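PDB 1RLI: putative NAD(P)H-dependent FMN-containing oxidoreductase YwqN from Bacillus subtilis, which probably works as an NAD(P)H-dependent, FMN-containing oxidoreductase of the SsuE family, with a flavodoxin-like fold. Local coordinates for residues Arg68-His73 and Gln111-Lys116; Lys5-Asn10 and His73-Ala78; Gly16-Val21 and Gly162-Asp167. All blocks are in the same frame, centred on the assembly; numbering follows the deposited sequence.

Interaction 1: residues Arg68-His73 and Gln111-Lys116; sequences RILQCH and QQMSVK
In this flavodoxin-like alpha/beta fold, helix 62-70 and helix 109-114 each run into a parallel strand, 74-80 and 117-124, that lie next to each other in the sheet. The contact ties the two helix-to-strand turns together, and Lys116 does most of the work. Its CG stands anti to the carbonyl carbon, the chain runs straight through chi2 and chi3, and only the last torsion folds (chi4 -61°), which swings NZ into the open C-terminal end of helix 62-70. There the ammonium meets main-chain carbonyls: Lys116 NZ donates to Cys72 O at 2.7 Å and to Leu70 O at 2.9 Å, with a longer, weak bond to Ile69 O. In both strong bonds the nitrogen sits above the carbonyl plane, 43° out of it at Cys72 and 58° at Leu70. A cation at a helix C-terminus is favourably placed against the helix dipole, which would help to keep this buried lysine protonated. A methionine here would remove the ammonium and would probably leave Leu70 O and Cys72 O without this shared donor and loosen the turn.

Beside this polar knot side chains cross. Leu70 meets the aliphatic stem of Gln112 at about a right angle, its CD2 lying 3.8 Å from Gln112 CB. Ile69 passes obliquely over Met113, CG2 to SD 4.0 Å, and Met113, bent at chi2 and chi3, also puts that sulfur 4.2 Å from Leu70 CD2. Leu75 of strand 74-80 lies under Ile69, Met113 and Lys116 alike. Where the two turns come closest, the backbones themselves meet: Lys116 CA lies 3.4 Å from His73 O, a bent CA-H...O contact.

Interaction 2: residues Lys5-Asn10 and His73-Ala78; sequences KIAVIN and HILIFA
This is the pairing of the first and fourth strands in the parallel core of a flavodoxin-like alpha/beta sheet; the axes of 6-10 and 74-78 pass 4.7 Å apart, inclined by 18°. Backbone hydrogen bonding comes first. Ala7 and Ile9 turn both N-H and C=O toward the neighbouring strand: Ala7 N donates to Ile74 O at 2.9 Å and Ala7 O accepts from Ile76 N, while Ile9 N takes Ile76 O at 2.8 Å and Ile9 O receives Ala78 N. Ahead of them Lys5 O takes a straight bond from Ile74 N (173° at the hydrogen) and a weak, bent one from His73 N. Ile6, Val8 and Asn10 bond their backbones to strand 33-41 instead; toward this one Ile6 CA meets Ile74 O and Val8 CA meets Ile76 O in CA-H...O contacts of 3.4 Å.

Apolar packing differs on the two faces. Ile6, Val8, Asn10, Ile74, Ile76 and Ala78 share one, whose later part helix 18-27 covers through Val27 and Thr19; Ile6 lies alongside Ile74, its CG1 4.0 Å from Ile74 CB. Asn10 is the polar exception, with OD1 bonded to Gly12 N and ND2 to Asp20 OD2. On the other face, Ile69 of helix 62-70 lies over Ile9 and Leu75, and Phe143 meets the Phe77 ring. There Ile9 CD1 presses obliquely on that ring at 3.4 Å from Phe77 CE1, a tight fit.

Charge appears only at the start. Lys5, bent at chi2, lies alongside His73, and NZ reaches the ring edge near its plane, 3.6 Å from His73 ND1. Both bind a platinum(II) ion in this crystal. Metal binding there would favour an uncharged amine and imidazole, whereas the rest of the contact is neutral: backbone-to-backbone bonds leave the aliphatic chains and Phe77 to seal both faces.

Interaction 3: residues Gly16-Val21 and Gly162-Asp167; sequences GGNTDV and GDILRD
The loop after the first strand of a flavodoxin-like fold leads here into helix 18-27, and the short 3-10 turn 163-166 packs against the start of that helix. In flavin-binding relatives this first loop and helix start hold the FMN phosphate, so the contact probably borders the cofactor site; a bound platinum(II) ion lies about 4 Å from the Asn18 side chain.

Hydrogen bonds centre on Asn18, the residue that follows the N-cap Gly17. Its CG stands anti to the carbonyl carbon (chi1 -59°), sending the amide across to the turn. Asn18 OD1 accepts the backbone N-H of Ile164 at 3.0 Å, the nitrogen lying 51° out of the amide plane rather than on a lone pair. On the other branch Asn18 ND2 makes a weak, bent bond to Asp163 OD1 at 2.9 Å, the amide and carboxylate planes being 47° apart, and a second weak one to Arg160 O. Asp163 holds its carboxylate in the crowded position between backbone N and carbonyl carbon, and its other oxygen, OD2, is bonded to Asn159 N. Asn18 is thus both acceptor and donor, a polar bridge between the helix and the turn. At the far end, Asp167 caps the next helix, 168-175, through Ala170 N.

Backbone shape is eased by glycines: Gly16 and Gly162 both take positive phi, and Gly16 O comes 3.7 Å from Gly162 N.

Apolar packing fills in beside the amide. Ile164 slides past Asn18 in the opposite direction, its CB 3.7 Å from Asn18 CG. Val21, one helical turn on, puts CG1 anti to its own nitrogen, where that methyl touches two neighbours at equal range: Ile164 CG2 at 3.7 Å and Leu165 CD2 at 3.7 Å.

How the interactions relate
Interaction 2 is the core of the sheet, whereas interactions 1 and 3 are partly buried and lie on opposite sides of the chain's centre, about 28 Å apart between centres and without touching. Interaction 1 shares His73 with interaction 2 and sits at the end where strands 6-10 and 74-80 begin; Ile69 and Cys72 rest on Ile9, Leu75 and Ala7. Interaction 3 adjoins the far end, where Thr19 packs on Ala78 and Asp20 probably bonds Asn10. The chemistry follows the place: backbone pairing and hydrocarbon in the middle, a lysine charge on helix-end carbonyls at one end of the strands, and a side-chain amide bridging loop and helix at the other.

Interaction 1: residues Arg68-His73 and Gln111-Lys116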
ATOM      1  N   ARG D  68       6.019   0.492 -31.553  1.00 24.84           N
ATOM      2  CA  ARG D  68       4.563   0.502 -31.630  1.00 26.41           C
ATOM      3  C   ARG D  68       3.943   1.256 -30.463  1.00 26.56           C
ATOM      4  O   ARG D  68       3.005   2.038 -30.646  1.00 26.02           O
ATOM      5  CB  ARG D  68       4.043  -0.929 -31.688  1.00 29.65           C
ATOM      6  CG  ARG D  68       4.382  -1.597 -32.997  1.00 33.97           C
ATOM      7  CD  ARG D  68       4.158  -3.076 -32.925  1.00 37.63           C
ATOM      8  NE  ARG D  68       2.763  -3.427 -32.698  1.00 41.62           N
ATOM      9  CZ  ARG D  68       2.377  -4.595 -32.199  1.00 44.93           C
ATOM     10  NH1 ARG D  68       3.291  -5.505 -31.877  1.00 47.34           N
ATOM     11  NH2 ARG D  68       1.089  -4.858 -32.027  1.00 47.22           N
ATOM     12  N   ILE D  69       4.473   1.033 -29.264  1.00 22.87           N
ATOM     13  CA  ILE D  69       3.980   1.721 -28.076  1.00 23.93           C
ATOM     14  C   ILE D  69       4.096   3.229 -28.203  1.00 23.08           C
ATOM     15  O   ILE D  69       3.215   3.975 -27.763  1.00 23.33           O
ATOM     16  CB  ILE D  69       4.776   1.292 -26.819  1.00 26.96           C
ATOM     17  CG1 ILE D  69       4.243  -0.036 -26.313  1.00 29.00           C
ATOM     18  CG2 ILE D  69       4.710   2.386 -25.748  1.00 31.53           C
ATOM     19  CD1 ILE D  69       5.073  -0.622 -25.171  1.00 32.19           C
ATOM     20  N   LEU D  70       5.194   3.687 -28.791  1.00 21.73           N
ATOM     21  CA  LEU D  70       5.411   5.113 -28.911  1.00 23.82           C
ATOM     22  C   LEU D  70       4.375   5.799 -29.781  1.00 24.86           C
ATOM     23  O   LEU D  70       4.126   6.993 -29.621  1.00 26.97           O
ATOM     24  CB  LEU D  70       6.837   5.392 -29.409  1.00 24.05           C
ATOM     25  CG  LEU D  70       7.839   5.093 -28.280  1.00 23.65           C
ATOM     26  CD1 LEU D  70       9.284   5.214 -28.780  1.00 26.94           C
ATOM     27  CD2 LEU D  70       7.591   6.061 -27.128  1.00 23.94           C
ATOM     28  N   GLN D  71       3.746   5.046 -30.677  1.00 24.48           N
ATOM     29  CA  GLN D  71       2.724   5.625 -31.547  1.00 26.79           C
ATOM     30  C   GLN D  71       1.330   5.655 -30.908  1.00 26.78           C
ATOM     31  O   GLN D  71       0.393   6.203 -31.494  1.00 26.02           O
ATOM     32  CB  GLN D  71       2.656   4.837 -32.854  1.00 31.25           C
ATOM     33  CG  GLN D  71       4.000   4.711 -33.565  1.00 38.87           C
ATOM     34  CD  GLN D  71       3.889   4.034 -34.920  1.00 42.84           C
ATOM     35  OE1 GLN D  71       3.282   4.574 -35.846  1.00 47.08           O
ATOM     36  NE2 GLN D  71       4.473   2.846 -35.040  1.00 45.35           N
ATOM     37  N   CYS D  72       1.197   5.091 -29.709  1.00 24.51           N
ATOM     38  CA  CYS D  72      -0.100   5.032 -29.039  1.00 23.90           C
ATOM     39  C   CYS D  72      -0.225   5.989 -27.860  1.00 24.67           C
ATOM     40  O   CYS D  72       0.678   6.098 -27.021  1.00 25.40           O
ATOM     41  CB  CYS D  72      -0.383   3.595 -28.582  1.00 25.53           C
ATOM     42  SG  CYS D  72      -0.453   2.402 -29.930  1.00 25.35           S
ATOM     43  N   HIS D  73      -1.353   6.687 -27.800  1.00 21.03           N
ATOM     44  CA  HIS D  73      -1.584   7.645 -26.725  1.00 23.46           C
ATOM     45  C   HIS D  73      -2.075   6.973 -25.445  1.00 20.82           C
ATOM     46  O   HIS D  73      -1.839   7.466 -24.341  1.00 19.52           O
ATOM     47  CB  HIS D  73      -2.619   8.690 -27.158  1.00 28.87           C
ATOM     48  CG  HIS D  73      -2.811   9.792 -26.165  1.00 31.36           C
ATOM     49  ND1 HIS D  73      -4.048  10.139 -25.665  1.00 35.72           N
ATOM     50  CD2 HIS D  73      -1.922  10.630 -25.582  1.00 34.60           C
ATOM     51  CE1 HIS D  73      -3.913  11.144 -24.819  1.00 36.02           C
ATOM     52  NE2 HIS D  73      -2.633  11.461 -24.750  1.00 36.49           N
ATOM     53  N   GLN D 111      10.079  11.882 -22.625  1.00 25.20           N
ATOM     54  CA  GLN D 111       9.068  12.889 -22.959  1.00 26.15           C
ATOM     55  C   GLN D 111       7.850  12.260 -23.632  1.00 23.77           C
ATOM     56  O   GLN D 111       6.707  12.562 -23.264  1.00 23.14           O
ATOM     57  CB  GLN D 111       9.669  13.967 -23.873  1.00 30.73           C
ATOM     58  CG  GLN D 111       8.870  15.272 -23.953  1.00 37.90           C
ATOM     59  CD  GLN D 111       7.494  15.096 -24.560  1.00 43.15           C
ATOM     60  OE1 GLN D 111       7.345  14.554 -25.660  1.00 47.29           O
ATOM     61  NE2 GLN D 111       6.474  15.565 -23.847  1.00 46.08           N
ATOM     62  N   GLN D 112       8.090  11.390 -24.611  1.00 21.93           N
ATOM     63  CA  GLN D 112       6.999  10.724 -25.315  1.00 21.78           C
ATOM     64  C   GLN D 112       6.114   9.908 -24.367  1.00 23.48           C
ATOM     65  O   GLN D 112       4.884   9.927 -24.473  1.00 22.89           O
ATOM     66  CB  GLN D 112       7.545   9.798 -26.409  1.00 23.96           C
ATOM     67  CG  GLN D 112       8.104  10.501 -27.631  1.00 26.08           C
ATOM     68  CD  GLN D 112       8.832   9.535 -28.536  1.00 30.44           C
ATOM     69  OE1 GLN D 112       9.833   8.941 -28.139  1.00 31.56           O
ATOM     70  NE2 GLN D 112       8.334   9.362 -29.756  1.00 31.64           N
ATOM     71  N   MET D 113       6.727   9.168 -23.448  1.00 21.94           N
ATOM     72  CA  MET D 113       5.923   8.378 -22.518  1.00 21.31           C
ATOM     73  C   MET D 113       5.146   9.284 -21.549  1.00 21.38           C
ATOM     74  O   MET D 113       4.024   8.954 -21.155  1.00 23.00           O
ATOM     75  CB  MET D 113       6.811   7.422 -21.710  1.00 20.60           C
ATOM     76  CG  MET D 113       7.454   6.305 -22.533  1.00 20.75           C
ATOM     77  SD  MET D 113       6.287   5.096 -23.215  1.00 20.57           S
ATOM     78  CE  MET D 113       6.170   3.916 -21.849  1.00 23.16           C
ATOM     79  N   SER D 114       5.735  10.426 -21.189  1.00 20.84           N
ATOM     80  CA  SER D 114       5.112  11.346 -20.236  1.00 21.83           C
ATOM     81  C   SER D 114       3.752  11.916 -20.624  1.00 24.39           C
ATOM     82  O   SER D 114       3.034  12.393 -19.747  1.00 25.92           O
ATOM     83  CB  SER D 114       6.064  12.511 -19.907  1.00 24.58           C
ATOM     84  OG  SER D 114       6.076  13.484 -20.954  1.00 26.36           O
ATOM     85  N   VAL D 115       3.388  11.892 -21.909  1.00 21.91           N
ATOM     86  CA  VAL D 115       2.082  12.412 -22.296  1.00 22.98           C
ATOM     87  C   VAL D 115       1.069  11.291 -22.526  1.00 24.17           C
ATOM     88  O   VAL D 115      -0.061  11.543 -22.941  1.00 24.99           O
ATOM     89  CB  VAL D 115       2.151  13.321 -23.576  1.00 24.95           C
ATOM     90  CG1 VAL D 115       3.038  14.526 -23.302  1.00 24.80           C
ATOM     91  CG2 VAL D 115       2.647  12.535 -24.778  1.00 24.27           C
ATOM     92  N   LYS D 116       1.453  10.052 -22.223  1.00 22.48           N
ATOM     93  CA  LYS D 116       0.536   8.930 -22.425  1.00 22.18           C
ATOM     94  C   LYS D 116      -0.334   8.651 -21.207  1.00 21.11           C
ATOM     95  O   LYS D 116      -0.011   9.060 -20.100  1.00 22.56           O
ATOM     96  CB  LYS D 116       1.314   7.660 -22.802  1.00 22.35           C
ATOM     97  CG  LYS D 116       2.127   7.816 -24.097  1.00 22.64           C
ATOM     98  CD  LYS D 116       2.816   6.538 -24.526  1.00 22.23           C
ATOM     99  CE  LYS D 116       3.760   6.786 -25.718  1.00 23.76           C
ATOM    100  NZ  LYS D 116       3.047   7.307 -26.935  1.00 21.71           N
TER

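Interaction 2: residues Lys5-Asn10 and His73-Ala78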
ATOM      1  N   LYS D   5      -3.323   4.335 -31.801  1.00 30.95           N
ATOM      2  CA  LYS D   5      -4.090   5.126 -30.790  1.00 30.90           C
ATOM      3  C   LYS D   5      -4.012   4.415 -29.441  1.00 27.41           C
ATOM      4  O   LYS D   5      -3.440   4.953 -28.503  1.00 28.08           O
ATOM      5  CB  LYS D   5      -5.551   5.264 -31.214  1.00 35.55           C
ATOM      6  CG  LYS D   5      -6.172   6.620 -30.877  1.00 40.07           C
ATOM      7  CD  LYS D   5      -6.131   6.921 -29.388  1.00 42.76           C
ATOM      8  CE  LYS D   5      -6.735   8.291 -29.085  1.00 43.74           C
ATOM      9  NZ  LYS D   5      -6.663   8.625 -27.636  1.00 43.38           N
ATOM     10  N   ILE D   6      -4.590   3.218 -29.358  1.00 24.28           N
ATOM     11  CA  ILE D   6      -4.571   2.413 -28.126  1.00 24.25           C
ATOM     12  C   ILE D   6      -3.715   1.146 -28.282  1.00 21.85           C
ATOM     13  O   ILE D   6      -3.801   0.453 -29.292  1.00 22.26           O
ATOM     14  CB  ILE D   6      -5.979   1.903 -27.732  1.00 25.48           C
ATOM     15  CG1 ILE D   6      -6.911   3.070 -27.424  1.00 30.12           C
ATOM     16  CG2 ILE D   6      -5.878   0.992 -26.515  1.00 27.39           C
ATOM     17  CD1 ILE D   6      -8.339   2.636 -27.184  1.00 30.75           C
ATOM     18  N   ALA D   7      -2.918   0.829 -27.266  1.00 21.48           N
ATOM     19  CA  ALA D   7      -2.115  -0.386 -27.300  1.00 20.73           C
ATOM     20  C   ALA D   7      -2.451  -1.218 -26.072  1.00 21.93           C
ATOM     21  O   ALA D   7      -2.651  -0.669 -24.988  1.00 21.48           O
ATOM     22  CB  ALA D   7      -0.625  -0.048 -27.279  1.00 22.13           C
ATOM     23  N   VAL D   8      -2.560  -2.525 -26.260  1.00 20.75           N
ATOM     24  CA  VAL D   8      -2.784  -3.421 -25.145  1.00 19.64           C
ATOM     25  C   VAL D   8      -1.506  -4.230 -25.070  1.00 20.62           C
ATOM     26  O   VAL D   8      -1.140  -4.910 -26.033  1.00 21.23           O
ATOM     27  CB  VAL D   8      -3.960  -4.386 -25.364  1.00 22.83           C
ATOM     28  CG1 VAL D   8      -3.978  -5.407 -24.231  1.00 20.82           C
ATOM     29  CG2 VAL D   8      -5.262  -3.632 -25.388  1.00 23.76           C
ATOM     30  N   ILE D   9      -0.814  -4.124 -23.941  1.00 19.04           N
ATOM     31  CA  ILE D   9       0.439  -4.847 -23.720  1.00 17.15           C
ATOM     32  C   ILE D   9       0.066  -6.023 -22.840  1.00 17.68           C
ATOM     33  O   ILE D   9      -0.146  -5.881 -21.628  1.00 16.90           O
ATOM     34  CB  ILE D   9       1.458  -3.947 -23.012  1.00 18.07           C
ATOM     35  CG1 ILE D   9       1.733  -2.724 -23.898  1.00 21.07           C
ATOM     36  CG2 ILE D   9       2.739  -4.719 -22.731  1.00 18.25           C
ATOM     37  CD1 ILE D   9       2.461  -1.644 -23.202  1.00 27.14           C
ATOM     38  N   ASN D  10       0.004  -7.191 -23.462  1.00 15.75           N
ATOM     39  CA  ASN D  10      -0.424  -8.394 -22.771  1.00 18.28           C
ATOM     40  C   ASN D  10       0.733  -9.255 -22.282  1.00 18.26           C
ATOM     41  O   ASN D  10       1.471  -9.817 -23.087  1.00 16.05           O
ATOM     42  CB  ASN D  10      -1.310  -9.191 -23.726  1.00 21.73           C
ATOM     43  CG  ASN D  10      -2.019 -10.325 -23.051  1.00 28.43           C
ATOM     44  OD1 ASN D  10      -1.578 -10.820 -22.021  1.00 30.43           O
ATOM     45  ND2 ASN D  10      -3.131 -10.762 -23.642  1.00 33.80           N
ATOM     46  N   HIS D  73      -1.353   6.687 -27.800  1.00 21.03           N
ATOM     47  CA  HIS D  73      -1.584   7.645 -26.725  1.00 23.46           C
ATOM     48  C   HIS D  73      -2.075   6.973 -25.445  1.00 20.82           C
ATOM     49  O   HIS D  73      -1.839   7.466 -24.341  1.00 19.52           O
ATOM     50  CB  HIS D  73      -2.619   8.690 -27.158  1.00 28.87           C
ATOM     51  CG  HIS D  73      -2.811   9.792 -26.165  1.00 31.36           C
ATOM     52  ND1 HIS D  73      -4.048  10.139 -25.665  1.00 35.72           N
ATOM     53  CD2 HIS D  73      -1.922  10.630 -25.582  1.00 34.60           C
ATOM     54  CE1 HIS D  73      -3.913  11.144 -24.819  1.00 36.02           C
ATOM     55  NE2 HIS D  73      -2.633  11.461 -24.750  1.00 36.49           N
ATOM     56  N   ILE D  74      -2.779   5.857 -25.607  1.00 17.68           N
ATOM     57  CA  ILE D  74      -3.331   5.137 -24.461  1.00 18.51           C
ATOM     58  C   ILE D  74      -2.679   3.771 -24.366  1.00 18.41           C
ATOM     59  O   ILE D  74      -2.632   3.020 -25.345  1.00 20.38           O
ATOM     60  CB  ILE D  74      -4.856   4.936 -24.602  1.00 21.55           C
ATOM     61  CG1 ILE D  74      -5.563   6.296 -24.553  1.00 25.11           C
ATOM     62  CG2 ILE D  74      -5.360   4.010 -23.499  1.00 22.33           C
ATOM     63  CD1 ILE D  74      -7.063   6.223 -24.945  1.00 26.97           C
ATOM     64  N   LEU D  75      -2.170   3.442 -23.189  1.00 16.51           N
ATOM     65  CA  LEU D  75      -1.534   2.137 -23.009  1.00 17.23           C
ATOM     66  C   LEU D  75      -2.249   1.334 -21.933  1.00 17.64           C
ATOM     67  O   LEU D  75      -2.422   1.831 -20.816  1.00 18.20           O
ATOM     68  CB  LEU D  75      -0.071   2.299 -22.591  1.00 18.17           C
ATOM     69  CG  LEU D  75       0.853   3.141 -23.474  1.00 21.04           C
ATOM     70  CD1 LEU D  75       2.283   3.069 -22.892  1.00 20.86           C
ATOM     71  CD2 LEU D  75       0.818   2.627 -24.904  1.00 19.38           C
ATOM     72  N   ILE D  76      -2.638   0.101 -22.263  1.00 16.97           N
ATOM     73  CA  ILE D  76      -3.294  -0.787 -21.304  1.00 17.53           C
ATOM     74  C   ILE D  76      -2.362  -1.950 -20.998  1.00 16.19           C
ATOM     75  O   ILE D  76      -2.025  -2.738 -21.875  1.00 17.13           O
ATOM     76  CB  ILE D  76      -4.637  -1.336 -21.851  1.00 17.58           C
ATOM     77  CG1 ILE D  76      -5.573  -0.156 -22.107  1.00 19.45           C
ATOM     78  CG2 ILE D  76      -5.269  -2.297 -20.834  1.00 20.72           C
ATOM     79  CD1 ILE D  76      -6.886  -0.507 -22.786  1.00 21.88           C
ATOM     80  N   PHE D  77      -1.926  -2.033 -19.744  1.00 15.23           N
ATOM     81  CA  PHE D  77      -1.015  -3.101 -19.331  1.00 16.46           C
ATOM     82  C   PHE D  77      -1.882  -4.178 -18.743  1.00 15.98           C
ATOM     83  O   PHE D  77      -2.544  -3.951 -17.738  1.00 17.37           O
ATOM     84  CB  PHE D  77      -0.041  -2.561 -18.289  1.00 15.65           C
ATOM     85  CG  PHE D  77       0.927  -1.566 -18.845  1.00 17.41           C
ATOM     86  CD1 PHE D  77       2.163  -1.975 -19.326  1.00 18.52           C
ATOM     87  CD2 PHE D  77       0.578  -0.221 -18.941  1.00 19.78           C
ATOM     88  CE1 PHE D  77       3.038  -1.048 -19.898  1.00 19.61           C
ATOM     89  CE2 PHE D  77       1.447   0.698 -19.511  1.00 20.54           C
ATOM     90  CZ  PHE D  77       2.680   0.276 -19.990  1.00 20.17           C
ATOM     91  N   ALA D  78      -1.885  -5.347 -19.371  1.00 14.99           N
ATOM     92  CA  ALA D  78      -2.714  -6.453 -18.905  1.00 16.77           C
ATOM     93  C   ALA D  78      -1.831  -7.570 -18.396  1.00 17.70           C
ATOM     94  O   ALA D  78      -0.943  -8.044 -19.108  1.00 17.59           O
ATOM     95  CB  ALA D  78      -3.603  -6.951 -20.047  1.00 17.68           C
TER

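Interaction 3: residues Gly16-Val21 and Gly162-Asp167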
ATOM      1  N   GLY D  16      -8.233 -17.039 -24.917  1.00 43.87           N
ATOM      2  CA  GLY D  16      -8.967 -17.625 -23.815  1.00 43.24           C
ATOM      3  C   GLY D  16      -8.549 -17.103 -22.457  1.00 43.08           C
ATOM      4  O   GLY D  16      -9.397 -16.796 -21.619  1.00 45.21           O
ATOM      5  N   GLY D  17      -7.244 -16.994 -22.235  1.00 40.42           N
ATOM      6  CA  GLY D  17      -6.759 -16.517 -20.954  1.00 38.58           C
ATOM      7  C   GLY D  17      -7.591 -15.378 -20.402  1.00 35.45           C
ATOM      8  O   GLY D  17      -8.106 -14.555 -21.157  1.00 33.75           O
ATOM      9  N   ASN D  18      -7.713 -15.328 -19.080  1.00 33.91           N
ATOM     10  CA  ASN D  18      -8.502 -14.291 -18.431  1.00 31.74           C
ATOM     11  C   ASN D  18      -8.030 -12.893 -18.763  1.00 30.42           C
ATOM     12  O   ASN D  18      -8.830 -11.962 -18.856  1.00 29.17           O
ATOM     13  CB  ASN D  18      -8.489 -14.489 -16.922  1.00 32.76           C
ATOM     14  CG  ASN D  18      -9.034 -15.834 -16.521  1.00 32.70           C
ATOM     15  OD1 ASN D  18     -10.117 -16.231 -16.959  1.00 32.41           O
ATOM     16  ND2 ASN D  18      -8.293 -16.551 -15.689  1.00 35.12           N
ATOM     17  N   THR D  19      -6.722 -12.747 -18.930  1.00 31.64           N
ATOM     18  CA  THR D  19      -6.136 -11.466 -19.250  1.00 31.91           C
ATOM     19  C   THR D  19      -6.575 -11.006 -20.635  1.00 30.58           C
ATOM     20  O   THR D  19      -6.942  -9.845 -20.826  1.00 27.31           O
ATOM     21  CB  THR D  19      -4.594 -11.555 -19.180  1.00 35.36           C
ATOM     22  OG1 THR D  19      -4.196 -11.718 -17.809  1.00 37.66           O
ATOM     23  CG2 THR D  19      -3.963 -10.317 -19.749  1.00 35.99           C
ATOM     24  N   ASP D  20      -6.527 -11.919 -21.601  1.00 30.52           N
ATOM     25  CA  ASP D  20      -6.934 -11.598 -22.968  1.00 31.20           C
ATOM     26  C   ASP D  20      -8.398 -11.196 -23.011  1.00 27.14           C
ATOM     27  O   ASP D  20      -8.773 -10.200 -23.636  1.00 27.90           O
ATOM     28  CB  ASP D  20      -6.747 -12.806 -23.888  1.00 34.93           C
ATOM     29  CG  ASP D  20      -5.297 -13.181 -24.077  1.00 41.25           C
ATOM     30  OD1 ASP D  20      -4.928 -13.517 -25.225  1.00 43.34           O
ATOM     31  OD2 ASP D  20      -4.531 -13.154 -23.089  1.00 44.03           O
ATOM     32  N   VAL D  21      -9.220 -11.995 -22.346  1.00 27.47           N
ATOM     33  CA  VAL D  21     -10.653 -11.761 -22.290  1.00 26.98           C
ATOM     34  C   VAL D  21     -10.994 -10.390 -21.713  1.00 24.71           C
ATOM     35  O   VAL D  21     -11.754  -9.641 -22.316  1.00 24.98           O
ATOM     36  CB  VAL D  21     -11.356 -12.863 -21.454  1.00 27.57           C
ATOM     37  CG1 VAL D  21     -12.822 -12.516 -21.246  1.00 30.81           C
ATOM     38  CG2 VAL D  21     -11.225 -14.215 -22.162  1.00 29.06           C
ATOM     39  N   GLY D 162     -10.858 -18.823 -18.890  1.00 52.46           N
ATOM     40  CA  GLY D 162     -12.287 -18.604 -18.994  1.00 51.21           C
ATOM     41  C   GLY D 162     -13.074 -18.394 -17.711  1.00 50.96           C
ATOM     42  O   GLY D 162     -14.252 -18.046 -17.768  1.00 50.84           O
ATOM     43  N   ASP D 163     -12.459 -18.580 -16.550  1.00 49.09           N
ATOM     44  CA  ASP D 163     -13.230 -18.399 -15.333  1.00 48.09           C
ATOM     45  C   ASP D 163     -13.490 -16.931 -15.011  1.00 44.78           C
ATOM     46  O   ASP D 163     -14.281 -16.626 -14.120  1.00 43.88           O
ATOM     47  CB  ASP D 163     -12.562 -19.119 -14.153  1.00 51.25           C
ATOM     48  CG  ASP D 163     -11.360 -18.384 -13.620  1.00 53.23           C
ATOM     49  OD1 ASP D 163     -10.604 -17.809 -14.430  1.00 55.99           O
ATOM     50  OD2 ASP D 163     -11.167 -18.399 -12.385  1.00 54.87           O
ATOM     51  N   ILE D 164     -12.849 -16.017 -15.740  1.00 41.74           N
ATOM     52  CA  ILE D 164     -13.080 -14.593 -15.486  1.00 40.63           C
ATOM     53  C   ILE D 164     -14.498 -14.218 -15.905  1.00 42.36           C
ATOM     54  O   ILE D 164     -15.097 -13.286 -15.357  1.00 41.66           O
ATOM     55  CB  ILE D 164     -12.083 -13.676 -16.245  1.00 39.09           C
ATOM     56  CG1 ILE D 164     -12.253 -12.235 -15.759  1.00 35.83           C
ATOM     57  CG2 ILE D 164     -12.330 -13.726 -17.753  1.00 36.77           C
ATOM     58  CD1 ILE D 164     -11.860 -12.029 -14.302  1.00 37.02           C
ATOM     59  N   LEU D 165     -15.030 -14.953 -16.875  1.00 43.40           N
ATOM     60  CA  LEU D 165     -16.382 -14.720 -17.367  1.00 45.15           C
ATOM     61  C   LEU D 165     -17.407 -14.869 -16.239  1.00 44.45           C
ATOM     62  O   LEU D 165     -18.567 -14.489 -16.387  1.00 43.80           O
ATOM     63  CB  LEU D 165     -16.695 -15.703 -18.499  1.00 45.51           C
ATOM     64  CG  LEU D 165     -15.761 -15.592 -19.707  1.00 46.94           C
ATOM     65  CD1 LEU D 165     -16.012 -16.732 -20.674  1.00 48.72           C
ATOM     66  CD2 LEU D 165     -15.974 -14.249 -20.392  1.00 47.43           C
ATOM     67  N   ARG D 166     -16.962 -15.414 -15.112  1.00 45.00           N
ATOM     68  CA  ARG D 166     -17.823 -15.600 -13.952  1.00 45.25           C
ATOM     69  C   ARG D 166     -17.718 -14.401 -13.000  1.00 44.73           C
ATOM     70  O   ARG D 166     -18.523 -14.255 -12.076  1.00 45.17           O
ATOM     71  CB  ARG D 166     -17.438 -16.895 -13.236  1.00 49.01           C
ATOM     72  CG  ARG D 166     -18.244 -17.203 -11.992  1.00 53.63           C
ATOM     73  CD  ARG D 166     -18.032 -18.647 -11.570  1.00 57.77           C
ATOM     74  NE  ARG D 166     -16.617 -19.009 -11.557  1.00 60.43           N
ATOM     75  CZ  ARG D 166     -16.157 -20.210 -11.224  1.00 62.43           C
ATOM     76  NH1 ARG D 166     -17.004 -21.170 -10.871  1.00 62.14           N
ATOM     77  NH2 ARG D 166     -14.852 -20.455 -11.255  1.00 62.84           N
ATOM     78  N   ASP D 167     -16.726 -13.542 -13.233  1.00 41.00           N
ATOM     79  CA  ASP D 167     -16.520 -12.353 -12.410  1.00 39.23           C
ATOM     80  C   ASP D 167     -17.218 -11.181 -13.110  1.00 39.14           C
ATOM     81  O   ASP D 167     -16.575 -10.333 -13.736  1.00 38.30           O
ATOM     82  CB  ASP D 167     -15.019 -12.068 -12.266  1.00 36.01           C
ATOM     83  CG  ASP D 167     -14.718 -10.993 -11.233  1.00 35.87           C
ATOM     84  OD1 ASP D 167     -15.618 -10.171 -10.928  1.00 32.75           O
ATOM     85  OD2 ASP D 167     -13.570 -10.957 -10.736  1.00 31.62           O
TER